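PDB 4O5P: DUF2235 domain-containing protein from Pseudomonas aeruginosa, which is a phospholipase effector (Tle1) of the type VI secretion system and probably hydrolyses membrane phospholipids. Local coordinates for residues A[9-14]-A[455-460]; A[93-98]-A[445-450]; A[391-396]-A[495-500]. All blocks are in the same frame, centred on the assembly; numbering follows the deposited sequence.

Interaction 1: A[9-14]-A[455-460]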
ATOM      1  N   HIS A   9      10.381 -17.398   1.379  1.00 15.90           N
ATOM      2  CA  HIS A   9      11.835 -17.502   1.558  1.00 20.25           C
ATOM      3  C   HIS A   9      12.441 -16.181   2.004  1.00 19.70           C
ATOM      4  O   HIS A   9      11.791 -15.131   1.917  1.00 17.61           O
ATOM      5  CB  HIS A   9      12.518 -17.933   0.258  1.00 19.29           C
ATOM      6  CG  HIS A   9      11.950 -19.180  -0.335  1.00 22.89           C
ATOM      7  ND1 HIS A   9      12.410 -20.435  -0.008  1.00 24.45           N
ATOM      8  CD2 HIS A   9      10.952 -19.365  -1.229  1.00 22.02           C
ATOM      9  CE1 HIS A   9      11.720 -21.342  -0.677  1.00 24.95           C
ATOM     10  NE2 HIS A   9      10.832 -20.718  -1.430  1.00 26.50           N
ATOM     11  N   ILE A  10      13.675 -16.243   2.501  1.00 14.61           N
ATOM     12  CA  ILE A  10      14.479 -15.046   2.704  1.00 16.50           C
ATOM     13  C   ILE A  10      14.818 -14.548   1.304  1.00 21.24           C
ATOM     14  O   ILE A  10      14.903 -15.362   0.370  1.00 20.08           O
ATOM     15  CB  ILE A  10      15.791 -15.379   3.463  1.00 19.57           C
ATOM     16  CG1 ILE A  10      15.481 -15.889   4.861  1.00 21.41           C
ATOM     17  CG2 ILE A  10      16.680 -14.151   3.623  1.00 17.08           C
ATOM     18  CD1 ILE A  10      14.667 -14.886   5.689  1.00 16.91           C
ATOM     19  N   ALA A  11      15.004 -13.236   1.146  1.00 16.03           N
ATOM     20  CA  ALA A  11      15.533 -12.676  -0.096  1.00 17.03           C
ATOM     21  C   ALA A  11      16.722 -13.489  -0.603  1.00 19.97           C
ATOM     22  O   ALA A  11      17.524 -13.967   0.192  1.00 16.12           O
ATOM     23  CB  ALA A  11      15.965 -11.247   0.120  1.00 17.46           C
ATOM     24  N   PRO A  12      16.828 -13.657  -1.931  1.00 16.71           N
ATOM     25  CA  PRO A  12      18.019 -14.318  -2.465  1.00 19.22           C
ATOM     26  C   PRO A  12      19.223 -13.401  -2.323  1.00 20.99           C
ATOM     27  O   PRO A  12      19.053 -12.194  -2.131  1.00 20.06           O
ATOM     28  CB  PRO A  12      17.677 -14.524  -3.946  1.00 22.83           C
ATOM     29  CG  PRO A  12      16.661 -13.461  -4.260  1.00 19.27           C
ATOM     30  CD  PRO A  12      15.857 -13.307  -2.983  1.00 17.80           C
ATOM     31  N   THR A  13      20.422 -13.969  -2.399  1.00 18.74           N
ATOM     32  CA  THR A  13      21.652 -13.182  -2.342  1.00 21.05           C
ATOM     33  C   THR A  13      21.652 -12.285  -3.568  1.00 18.88           C
ATOM     34  O   THR A  13      21.045 -12.632  -4.582  1.00 19.73           O
ATOM     35  CB  THR A  13      22.879 -14.108  -2.357  1.00 23.73           C
ATOM     36  OG1 THR A  13      24.065 -13.342  -2.134  1.00 25.19           O
ATOM     37  CG2 THR A  13      22.983 -14.840  -3.698  1.00 17.10           C
ATOM     38  N   HIS A  14      22.276 -11.117  -3.484  1.00 23.37           N
ATOM     39  CA  HIS A  14      22.285 -10.226  -4.639  1.00 23.31           C
ATOM     40  C   HIS A  14      23.569 -10.430  -5.420  1.00 25.13           C
ATOM     41  O   HIS A  14      24.649 -10.238  -4.865  1.00 24.25           O
ATOM     42  CB  HIS A  14      22.192  -8.764  -4.233  1.00 22.67           C
ATOM     43  CG  HIS A  14      22.309  -7.826  -5.392  1.00 23.76           C
ATOM     44  ND1 HIS A  14      21.274  -7.607  -6.276  1.00 21.37           N
ATOM     45  CD2 HIS A  14      23.351  -7.086  -5.842  1.00 24.45           C
ATOM     46  CE1 HIS A  14      21.669  -6.760  -7.212  1.00 22.57           C
ATOM     47  NE2 HIS A  14      22.925  -6.426  -6.969  1.00 25.36           N
ATOM     48  N   THR A 455      27.120  -5.640  -0.900  1.00 20.99           N
ATOM     49  CA  THR A 455      27.847  -6.329   0.155  1.00 20.68           C
ATOM     50  C   THR A 455      27.086  -6.299   1.484  1.00 17.23           C
ATOM     51  O   THR A 455      26.957  -7.320   2.170  1.00 17.12           O
ATOM     52  CB  THR A 455      29.207  -5.669   0.353  1.00 21.41           C
ATOM     53  OG1 THR A 455      30.056  -5.989  -0.763  1.00 28.69           O
ATOM     54  CG2 THR A 455      29.852  -6.162   1.622  1.00 26.82           C
ATOM     55  N   ARG A 456      26.588  -5.121   1.838  1.00 16.25           N
ATOM     56  CA  ARG A 456      25.829  -4.948   3.074  1.00 16.98           C
ATOM     57  C   ARG A 456      24.511  -5.725   3.066  1.00 18.05           C
ATOM     58  O   ARG A 456      24.128  -6.413   4.046  1.00 18.36           O
ATOM     59  CB  ARG A 456      25.588  -3.444   3.288  1.00 17.19           C
ATOM     60  CG  ARG A 456      26.899  -2.669   3.583  1.00 17.74           C
ATOM     61  CD  ARG A 456      26.687  -1.160   3.549  1.00 20.02           C
ATOM     62  NE  ARG A 456      27.908  -0.413   3.846  1.00 20.01           N
ATOM     63  CZ  ARG A 456      27.940   0.885   4.149  1.00 21.64           C
ATOM     64  NH1 ARG A 456      26.820   1.582   4.199  1.00 15.84           N
ATOM     65  NH2 ARG A 456      29.098   1.488   4.393  1.00 20.44           N
ATOM     66  N   PHE A 457      23.809  -5.621   1.944  1.00 19.64           N
ATOM     67  CA  PHE A 457      22.603  -6.403   1.775  1.00 16.67           C
ATOM     68  C   PHE A 457      22.933  -7.876   1.964  1.00 16.32           C
ATOM     69  O   PHE A 457      22.289  -8.574   2.731  1.00 17.90           O
ATOM     70  CB  PHE A 457      21.990  -6.181   0.388  1.00 17.40           C
ATOM     71  CG  PHE A 457      20.858  -7.108   0.097  1.00 19.99           C
ATOM     72  CD1 PHE A 457      21.093  -8.362  -0.461  1.00 18.66           C
ATOM     73  CD2 PHE A 457      19.560  -6.746   0.417  1.00 18.29           C
ATOM     74  CE1 PHE A 457      20.046  -9.231  -0.704  1.00 19.54           C
ATOM     75  CE2 PHE A 457      18.504  -7.605   0.168  1.00 17.55           C
ATOM     76  CZ  PHE A 457      18.747  -8.851  -0.395  1.00 19.98           C
ATOM     77  N   ASN A 458      23.938  -8.366   1.256  1.00 18.26           N
ATOM     78  CA  ASN A 458      24.294  -9.771   1.382  1.00 16.47           C
ATOM     79  C   ASN A 458      24.707 -10.188   2.801  1.00 17.91           C
ATOM     80  O   ASN A 458      24.523 -11.337   3.182  1.00 18.99           O
ATOM     81  CB  ASN A 458      25.350 -10.147   0.342  1.00 19.51           C
ATOM     82  CG  ASN A 458      24.797 -10.111  -1.080  1.00 20.50           C
ATOM     83  OD1 ASN A 458      23.608 -10.354  -1.300  1.00 17.38           O
ATOM     84  ND2 ASN A 458      25.660  -9.802  -2.052  1.00 24.02           N
ATOM     85  N   ALA A 459      25.239  -9.266   3.601  1.00 18.61           N
ATOM     86  CA  ALA A 459      25.533  -9.628   4.994  1.00 21.06           C
ATOM     87  C   ALA A 459      24.221  -9.890   5.728  1.00 18.77           C
ATOM     88  O   ALA A 459      24.066 -10.890   6.473  1.00 18.12           O
ATOM     89  CB  ALA A 459      26.332  -8.535   5.681  1.00 18.53           C
ATOM     90  N   TRP A 460      23.262  -8.992   5.512  1.00 17.76           N
ATOM     91  CA  TRP A 460      21.933  -9.252   6.041  1.00 15.98           C
ATOM     92  C   TRP A 460      21.372 -10.584   5.532  1.00 15.96           C
ATOM     93  O   TRP A 460      20.898 -11.415   6.306  1.00 17.91           O
ATOM     94  CB  TRP A 460      20.970  -8.115   5.704  1.00 15.55           C
ATOM     95  CG  TRP A 460      19.630  -8.372   6.294  1.00 17.57           C
ATOM     96  CD1 TRP A 460      19.214  -8.055   7.558  1.00 14.15           C
ATOM     97  CD2 TRP A 460      18.546  -9.061   5.677  1.00 14.15           C
ATOM     98  NE1 TRP A 460      17.922  -8.476   7.749  1.00 14.23           N
ATOM     99  CE2 TRP A 460      17.485  -9.100   6.604  1.00 15.55           C
ATOM    100  CE3 TRP A 460      18.355  -9.630   4.410  1.00 15.77           C
ATOM    101  CZ2 TRP A 460      16.252  -9.691   6.318  1.00 13.91           C
ATOM    102  CZ3 TRP A 460      17.136 -10.237   4.126  1.00 16.59           C
ATOM    103  CH2 TRP A 460      16.097 -10.251   5.075  1.00 16.04           C
TER
HETATM  104  O   HOH W   1      24.115 -13.468   0.836  1.00 22.78           O
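Just past strand 7-10, which runs parallel to strand 370-375 in the central sheet of the alpha/beta-hydrolase fold, Ala-11 to His-14 settle against helix 451-463 through Phe-457 and Asn-458. Asn-458 is the polar anchor: its primary amide reads both backbone groups of one residue. OD1 of Asn-458 accepts the N-H of His-14 at 2.7 Å, almost straight (175° at the hydrogen) and on a lone pair in the carbonyl plane. ND2 of Asn-458 donates to O of His-14 at 3.0 Å, again to a lone pair. Asparagine suits the place because one flat group offers a donor and an acceptor side by side. Its CG lies beside its own backbone N (chi1 -68°), the start of the branch that reaches His-14.

Phe-457, whose CG is anti to the backbone N (chi1 172°), reaches the loop with its ring edge. Pro-12 O lies near the ring plane, 3.4 Å from CE1 of Phe-457, where the slightly positive C-H rim can meet a carbonyl oxygen favourably. The methyl CB of Ala-11, small enough to let the ring in, touches CZ of Phe-457 at 3.7 Å. One helical turn on, Trp-460 meets Ile-10, CZ3 to CG2 at 4.0 Å, while NE1 of Trp-460 hydrogen-bonds to OE1 of Glu-476. Ile-405 of helix 403-416 packs on both Phe-457 and His-14. At the more solvent-accessible side, a water accepts a hydrogen bond from OG1 of Thr-13 at 3.0 Å and donates one to Asn-458 O at 3.2 Å.

Interaction 2: A[93-98]-A[445-450]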
ATOM      1  N   ALA A  93       7.314   3.158  -9.957  1.00 19.90           N
ATOM      2  CA  ALA A  93       7.529   4.180 -10.971  1.00 20.23           C
ATOM      3  C   ALA A  93       8.769   3.836 -11.781  1.00 21.90           C
ATOM      4  O   ALA A  93       8.779   4.001 -12.999  1.00 18.20           O
ATOM      5  CB  ALA A  93       7.646   5.555 -10.343  1.00 18.47           C
ATOM      6  N   ARG A  94       9.805   3.334 -11.110  1.00 19.10           N
ATOM      7  CA  ARG A  94      11.016   2.902 -11.806  1.00 21.06           C
ATOM      8  C   ARG A  94      10.720   1.806 -12.830  1.00 22.56           C
ATOM      9  O   ARG A  94      11.167   1.889 -13.969  1.00 20.90           O
ATOM     10  CB  ARG A  94      12.111   2.491 -10.805  1.00 18.31           C
ATOM     11  CG  ARG A  94      12.699   3.688 -10.056  1.00 17.38           C
ATOM     12  CD  ARG A  94      13.538   3.290  -8.853  1.00 18.53           C
ATOM     13  NE  ARG A  94      13.648   4.422  -7.935  1.00 19.20           N
ATOM     14  CZ  ARG A  94      14.676   5.271  -7.906  1.00 22.65           C
ATOM     15  NH1 ARG A  94      15.713   5.101  -8.719  1.00 21.45           N
ATOM     16  NH2 ARG A  94      14.684   6.271  -7.040  1.00 21.20           N
ATOM     17  N   LEU A  95       9.921   0.813 -12.446  1.00 20.66           N
ATOM     18  CA  LEU A  95       9.563  -0.281 -13.349  1.00 17.41           C
ATOM     19  C   LEU A  95       8.680   0.165 -14.515  1.00 20.47           C
ATOM     20  O   LEU A  95       8.765  -0.404 -15.617  1.00 18.69           O
ATOM     21  CB  LEU A  95       8.871  -1.402 -12.570  1.00 19.75           C
ATOM     22  CG  LEU A  95       9.808  -2.167 -11.644  1.00 25.93           C
ATOM     23  CD1 LEU A  95       9.018  -3.086 -10.727  1.00 21.77           C
ATOM     24  CD2 LEU A  95      10.836  -2.946 -12.475  1.00 20.97           C
ATOM     25  N   ILE A  96       7.836   1.172 -14.263  1.00 20.10           N
ATOM     26  CA  ILE A  96       7.033   1.773 -15.322  1.00 18.71           C
ATOM     27  C   ILE A  96       7.913   2.569 -16.312  1.00 18.94           C
ATOM     28  O   ILE A  96       7.756   2.447 -17.523  1.00 19.73           O
ATOM     29  CB  ILE A  96       5.897   2.634 -14.737  1.00 20.50           C
ATOM     30  CG1 ILE A  96       4.842   1.732 -14.078  1.00 15.90           C
ATOM     31  CG2 ILE A  96       5.248   3.479 -15.829  1.00 18.33           C
ATOM     32  CD1 ILE A  96       4.148   0.802 -15.069  1.00 17.36           C
ATOM     33  N   HIS A  97       8.847   3.362 -15.792  1.00 18.72           N
ATOM     34  CA  HIS A  97       9.804   4.082 -16.621  1.00 19.24           C
ATOM     35  C   HIS A  97      10.568   3.121 -17.544  1.00 24.99           C
ATOM     36  O   HIS A  97      10.852   3.453 -18.691  1.00 22.03           O
ATOM     37  CB  HIS A  97      10.838   4.808 -15.752  1.00 21.95           C
ATOM     38  CG  HIS A  97      10.265   5.853 -14.849  1.00 23.16           C
ATOM     39  ND1 HIS A  97      10.955   6.356 -13.764  1.00 23.73           N
ATOM     40  CD2 HIS A  97       9.080   6.508 -14.876  1.00 24.51           C
ATOM     41  CE1 HIS A  97      10.219   7.275 -13.165  1.00 21.70           C
ATOM     42  NE2 HIS A  97       9.074   7.378 -13.813  1.00 22.84           N
ATOM     43  N   ALA A  98      10.913   1.943 -17.021  1.00 22.57           N
ATOM     44  CA  ALA A  98      11.667   0.931 -17.772  1.00 23.80           C
ATOM     45  C   ALA A  98      10.779  -0.025 -18.563  1.00 23.65           C
ATOM     46  O   ALA A  98      11.276  -0.970 -19.190  1.00 23.57           O
ATOM     47  CB  ALA A  98      12.565   0.130 -16.830  1.00 24.54           C
ATOM     48  N   ALA A 445      20.189   4.552 -14.927  1.00 27.43           N
ATOM     49  CA  ALA A 445      20.765   5.004 -13.666  1.00 28.57           C
ATOM     50  C   ALA A 445      19.743   4.843 -12.553  1.00 26.05           C
ATOM     51  O   ALA A 445      20.106   4.801 -11.374  1.00 26.33           O
ATOM     52  CB  ALA A 445      21.232   6.448 -13.763  1.00 27.97           C
ATOM     53  N   GLU A 446      18.466   4.752 -12.920  1.00 25.45           N
ATOM     54  CA  GLU A 446      17.438   4.531 -11.904  1.00 24.36           C
ATOM     55  C   GLU A 446      17.497   3.128 -11.305  1.00 21.21           C
ATOM     56  O   GLU A 446      16.841   2.853 -10.296  1.00 20.59           O
ATOM     57  CB  GLU A 446      16.034   4.843 -12.447  1.00 26.19           C
ATOM     58  CG  GLU A 446      15.718   6.334 -12.538  1.00 22.55           C
ATOM     59  CD  GLU A 446      14.262   6.613 -12.896  1.00 25.63           C
ATOM     60  OE1 GLU A 446      13.539   5.663 -13.247  1.00 23.54           O
ATOM     61  OE2 GLU A 446      13.842   7.793 -12.827  1.00 27.11           O
ATOM     62  N   PHE A 447      18.284   2.249 -11.923  1.00 18.38           N
ATOM     63  CA  PHE A 447      18.392   0.859 -11.490  1.00 19.75           C
ATOM     64  C   PHE A 447      19.776   0.526 -10.920  1.00 22.94           C
ATOM     65  O   PHE A 447      20.077  -0.647 -10.683  1.00 23.22           O
ATOM     66  CB  PHE A 447      18.078  -0.089 -12.656  1.00 22.03           C
ATOM     67  CG  PHE A 447      16.603  -0.232 -12.962  1.00 19.04           C
ATOM     68  CD1 PHE A 447      15.912   0.775 -13.623  1.00 22.79           C
ATOM     69  CD2 PHE A 447      15.913  -1.376 -12.588  1.00 19.45           C
ATOM     70  CE1 PHE A 447      14.558   0.642 -13.898  1.00 27.24           C
ATOM     71  CE2 PHE A 447      14.553  -1.521 -12.857  1.00 21.90           C
ATOM     72  CZ  PHE A 447      13.877  -0.518 -13.512  1.00 22.01           C
ATOM     73  N   SER A 448      20.612   1.543 -10.707  1.00 20.15           N
ATOM     74  CA  SER A 448      21.986   1.328 -10.220  1.00 24.00           C
ATOM     75  C   SER A 448      22.068   0.708  -8.820  1.00 23.17           C
ATOM     76  O   SER A 448      21.346   1.116  -7.904  1.00 19.69           O
ATOM     77  CB  SER A 448      22.758   2.650 -10.190  1.00 23.57           C
ATOM     78  OG  SER A 448      23.107   3.082 -11.484  1.00 24.47           O
ATOM     79  N   VAL A 449      22.953  -0.272  -8.663  1.00 23.05           N
ATOM     80  CA  VAL A 449      23.295  -0.812  -7.345  1.00 21.77           C
ATOM     81  C   VAL A 449      24.807  -0.775  -7.176  1.00 23.71           C
ATOM     82  O   VAL A 449      25.535  -1.263  -8.036  1.00 24.13           O
ATOM     83  CB  VAL A 449      22.842  -2.273  -7.196  1.00 21.38           C
ATOM     84  CG1 VAL A 449      23.433  -2.897  -5.923  1.00 22.68           C
ATOM     85  CG2 VAL A 449      21.349  -2.356  -7.185  1.00 20.98           C
ATOM     86  N   SER A 450      25.290  -0.214  -6.072  1.00 24.63           N
ATOM     87  CA  SER A 450      26.729  -0.127  -5.857  1.00 22.91           C
ATOM     88  C   SER A 450      27.204  -1.395  -5.163  1.00 22.54           C
ATOM     89  O   SER A 450      26.403  -2.118  -4.559  1.00 19.97           O
ATOM     90  CB  SER A 450      27.074   1.104  -5.020  1.00 21.72           C
ATOM     91  OG  SER A 450      26.739   0.903  -3.659  1.00 22.02           O
TER
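CG of Glu-446 stands anti to the carbonyl carbon (chi1 -77°) and CD continues the chain extended (chi2 -172°), carrying the carboxylate to the imidazole of His-97. ND1 of His-97 donates to OE1 of Glu-446 at 2.7 Å, nearly straight at 170°. The oxygen lies close to the ring plane and uses its syn lone pair. Through its far nitrogen, NE2, the same ring hydrogen-bonds to OD2 of Asp-78. An imidazole with a carboxylate at each nitrogen probably favours the protonated form, and histidine suits the place, having a nitrogen on each side of one ring.

Arg-94, one turn earlier, crosses Glu-446 at a slant and gives NH1 to the backbone O of Glu-446 at 3.0 Å, in the carbonyl plane; its NE hydrogen-bonds to Cys-89 O. Its bond is thus to the peptide, and NH1 of Arg-94 stays 5.1 Å from OE1 of Glu-446. Gln-404 of helix 403-416 also donates to that backbone oxygen.

Phe-447 then brings its ring edge to the end of helix 91-97, meeting Arg-94 O and CD2 of Leu-95, the latter 4.0 Å from CE2 of Phe-447. CB of Ala-98, a residue short enough to admit the ring, approaches obliquely, 3.6 Å from CE1 of Phe-447. Tyr-411 meets the ring, its plane steeply inclined. The contact thus docks the C-terminal end of helix 91-97 onto a type I beta turn, Ala-445 to Ser-448, in the link between helices 441-445 and 451-463.

Interaction 3: A[391-396]-A[495-500]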
ATOM      1  N   GLN A 391      17.239  10.867   6.240  1.00 21.96           N
ATOM      2  CA  GLN A 391      17.621  10.254   7.522  1.00 18.16           C
ATOM      3  C   GLN A 391      19.078   9.812   7.552  1.00 20.31           C
ATOM      4  O   GLN A 391      19.445   8.937   8.339  1.00 17.07           O
ATOM      5  CB  GLN A 391      16.713   9.054   7.845  1.00 19.08           C
ATOM      6  CG  GLN A 391      15.328   9.454   8.365  1.00 21.96           C
ATOM      7  CD  GLN A 391      14.395   8.275   8.620  1.00 19.39           C
ATOM      8  OE1 GLN A 391      14.668   7.133   8.236  1.00 17.24           O
ATOM      9  NE2 GLN A 391      13.276   8.557   9.258  1.00 16.40           N
ATOM     10  N   GLY A 392      19.898  10.401   6.680  1.00 16.51           N
ATOM     11  CA  GLY A 392      21.297  10.034   6.585  1.00 18.15           C
ATOM     12  C   GLY A 392      21.523   8.672   5.956  1.00 18.64           C
ATOM     13  O   GLY A 392      22.581   8.062   6.151  1.00 15.68           O
ATOM     14  N   LYS A 393      20.525   8.172   5.223  1.00 17.13           N
ATOM     15  CA  LYS A 393      20.705   6.911   4.514  1.00 18.56           C
ATOM     16  C   LYS A 393      21.035   7.208   3.056  1.00 17.19           C
ATOM     17  O   LYS A 393      20.548   8.190   2.511  1.00 20.86           O
ATOM     18  CB  LYS A 393      19.455   6.045   4.618  1.00 16.79           C
ATOM     19  CG  LYS A 393      18.848   5.993   6.010  1.00 14.67           C
ATOM     20  CD  LYS A 393      19.740   5.316   7.038  1.00 15.04           C
ATOM     21  CE  LYS A 393      19.184   5.606   8.459  1.00 14.10           C
ATOM     22  NZ  LYS A 393      19.562   4.537   9.446  1.00 14.91           N
ATOM     23  N   ALA A 394      21.864   6.362   2.439  1.00 20.22           N
ATOM     24  CA  ALA A 394      22.254   6.512   1.035  1.00 16.41           C
ATOM     25  C   ALA A 394      22.707   7.934   0.706  1.00 21.95           C
ATOM     26  O   ALA A 394      22.344   8.491  -0.341  1.00 18.38           O
ATOM     27  CB  ALA A 394      21.124   6.090   0.122  1.00 17.89           C
ATOM     28  N   VAL A 395      23.482   8.518   1.620  1.00 19.66           N
ATOM     29  CA  VAL A 395      24.049   9.842   1.406  1.00 23.20           C
ATOM     30  C   VAL A 395      24.865   9.804   0.128  1.00 23.37           C
ATOM     31  O   VAL A 395      25.653   8.882  -0.087  1.00 30.98           O
ATOM     32  CB  VAL A 395      24.916  10.308   2.596  1.00 26.41           C
ATOM     33  CG1 VAL A 395      25.819  11.457   2.182  1.00 26.06           C
ATOM     34  CG2 VAL A 395      24.029  10.753   3.734  1.00 16.62           C
ATOM     35  N   GLY A 396      24.641  10.781  -0.738  1.00 19.15           N
ATOM     36  CA  GLY A 396      25.285  10.767  -2.037  1.00 37.70           C
ATOM     37  C   GLY A 396      25.121   9.476  -2.828  1.00 33.39           C
ATOM     38  O   GLY A 396      26.064   8.691  -2.961  1.00 36.03           O
ATOM     39  N   LYS A 495      26.364   9.370  17.576  1.00 23.73           N
ATOM     40  CA  LYS A 495      26.667   8.215  16.735  1.00 23.49           C
ATOM     41  C   LYS A 495      27.158   8.702  15.376  1.00 21.48           C
ATOM     42  O   LYS A 495      26.794   9.789  14.925  1.00 19.97           O
ATOM     43  CB  LYS A 495      25.455   7.290  16.579  1.00 20.77           C
ATOM     44  CG  LYS A 495      24.934   6.696  17.875  1.00 20.76           C
ATOM     45  CD  LYS A 495      25.882   5.669  18.491  1.00 21.09           C
ATOM     46  CE  LYS A 495      25.516   5.482  19.971  1.00 23.86           C
ATOM     47  NZ  LYS A 495      26.215   4.361  20.630  1.00 25.79           N
ATOM     48  N   ALA A 496      27.997   7.891  14.737  1.00 20.68           N
ATOM     49  CA  ALA A 496      28.614   8.264  13.466  1.00 26.32           C
ATOM     50  C   ALA A 496      27.587   8.605  12.409  1.00 19.81           C
ATOM     51  O   ALA A 496      27.682   9.651  11.764  1.00 21.41           O
ATOM     52  CB  ALA A 496      29.539   7.148  12.968  1.00 22.29           C
ATOM     53  N   PHE A 497      26.606   7.729  12.216  1.00 21.48           N
ATOM     54  CA  PHE A 497      25.686   7.916  11.089  1.00 18.50           C
ATOM     55  C   PHE A 497      24.840   9.190  11.219  1.00 22.93           C
ATOM     56  O   PHE A 497      24.536   9.862  10.216  1.00 18.67           O
ATOM     57  CB  PHE A 497      24.829   6.658  10.826  1.00 17.82           C
ATOM     58  CG  PHE A 497      23.521   6.624  11.581  1.00 17.60           C
ATOM     59  CD1 PHE A 497      23.466   6.148  12.876  1.00 18.71           C
ATOM     60  CD2 PHE A 497      22.344   7.054  10.977  1.00 20.77           C
ATOM     61  CE1 PHE A 497      22.273   6.111  13.560  1.00 21.37           C
ATOM     62  CE2 PHE A 497      21.143   7.023  11.654  1.00 18.64           C
ATOM     63  CZ  PHE A 497      21.105   6.545  12.948  1.00 20.12           C
ATOM     64  N   PHE A 498      24.503   9.538  12.458  1.00 20.19           N
ATOM     65  CA  PHE A 498      23.641  10.677  12.708  1.00 19.43           C
ATOM     66  C   PHE A 498      24.276  11.978  12.242  1.00 21.02           C
ATOM     67  O   PHE A 498      23.575  12.947  11.948  1.00 20.09           O
ATOM     68  CB  PHE A 498      23.271  10.769  14.187  1.00 17.20           C
ATOM     69  CG  PHE A 498      22.300  11.860  14.477  1.00 19.06           C
ATOM     70  CD1 PHE A 498      20.948  11.674  14.235  1.00 20.42           C
ATOM     71  CD2 PHE A 498      22.732  13.088  14.961  1.00 20.56           C
ATOM     72  CE1 PHE A 498      20.028  12.693  14.473  1.00 20.80           C
ATOM     73  CE2 PHE A 498      21.819  14.120  15.195  1.00 24.28           C
ATOM     74  CZ  PHE A 498      20.455  13.907  14.952  1.00 20.10           C
ATOM     75  N   ALA A 499      25.603  12.005  12.180  1.00 20.39           N
ATOM     76  CA  ALA A 499      26.303  13.214  11.776  1.00 22.13           C
ATOM     77  C   ALA A 499      26.030  13.525  10.312  1.00 23.55           C
ATOM     78  O   ALA A 499      26.169  14.673   9.891  1.00 24.00           O
ATOM     79  CB  ALA A 499      27.795  13.098  12.043  1.00 24.84           C
ATOM     80  N   ASN A 500      25.634  12.514   9.538  1.00 21.35           N
ATOM     81  CA  ASN A 500      25.379  12.746   8.118  1.00 22.82           C
ATOM     82  C   ASN A 500      23.900  12.850   7.755  1.00 21.73           C
ATOM     83  O   ASN A 500      23.527  12.833   6.575  1.00 22.15           O
ATOM     84  CB  ASN A 500      26.088  11.700   7.256  1.00 27.85           C
ATOM     85  CG  ASN A 500      27.597  11.789   7.368  1.00 29.10           C
ATOM     86  OD1 ASN A 500      28.154  12.871   7.581  1.00 32.49           O
ATOM     87  ND2 ASN A 500      28.266  10.653   7.232  1.00 32.87           N
TER
HETATM   88  O   HOH W   2      24.752   8.642   7.617  1.00 23.37           O
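Lys-393 approaches Phe-497 by a detour: its CB starts out directed away from 495-500, CG lies anti to the carbonyl carbon (chi1 -44°), and the chain bends at CD (chi2 -66°). The side chain also touches His-660, and CE of Lys-393 lies 4.0 Å from CE2 of Phe-497. At the tip, NZ of Lys-393 is 3.7 Å from the same CE2, obliquely placed against the ring. The ammonium itself is gripped elsewhere, by the carbonyl oxygens of Phe-655, Asp-656 and Val-659, at and just after the end of helix 649-657. A long, flexible lysine suits this course, apolar along its methylenes, with three N-H donors at the tip for the three carbonyls.

This is loop-to-loop packing between the two parts of Tle1: 391-396 belongs to the alpha/beta-hydrolase catalytic region, in the link between helices 379-383 and 403-416, while in the C-terminal region 496-499 turn with helical phi/psi but without regular helix bonding. The backbones come close at Gly-392, whose CA is 5.1 Å from CA of Asn-500. Glycine fits, since phi there is positive (72°) and no side chain intervenes; its CA makes a C-H...O contact of 3.6 Å with Asn-500 O. A water donates both to Gly-392 O at 2.7 Å and to Phe-497 O at 2.9 Å, the latter oxygen also accepting N-H of Asn-500 within the turn. Near the surface, the branched side chain of Val-395 crosses that of Asn-500 at about a right angle, with CG2 of Val-395 3.6 Å from Asn-500 O.

Overall arrangement
All three first segments precede all three second ones: 9-14, 93-98, 391-396, then 445-450, 455-460 and 495-500. Interaction 2 therefore lies between the two segments of interaction 1, whereas interaction 3 crosses both. The centres are about 19 Å (1 and 2), 22 Å (1 and 3) and 23 Å (2 and 3) apart. Interactions 1 and 2 touch, NE2 of His-14 packing on CG1 of Val-449 at 3.7 Å, and both lean on helix 403-416. Interactions 1 and 3 share the neighbourhood of helix 649-657. Interactions 1 and 2 pin N-terminal elements, strand 7-10 with its following loop and helix 91-97, to residues 445-460; interaction 3 joins the catalytic and C-terminal regions.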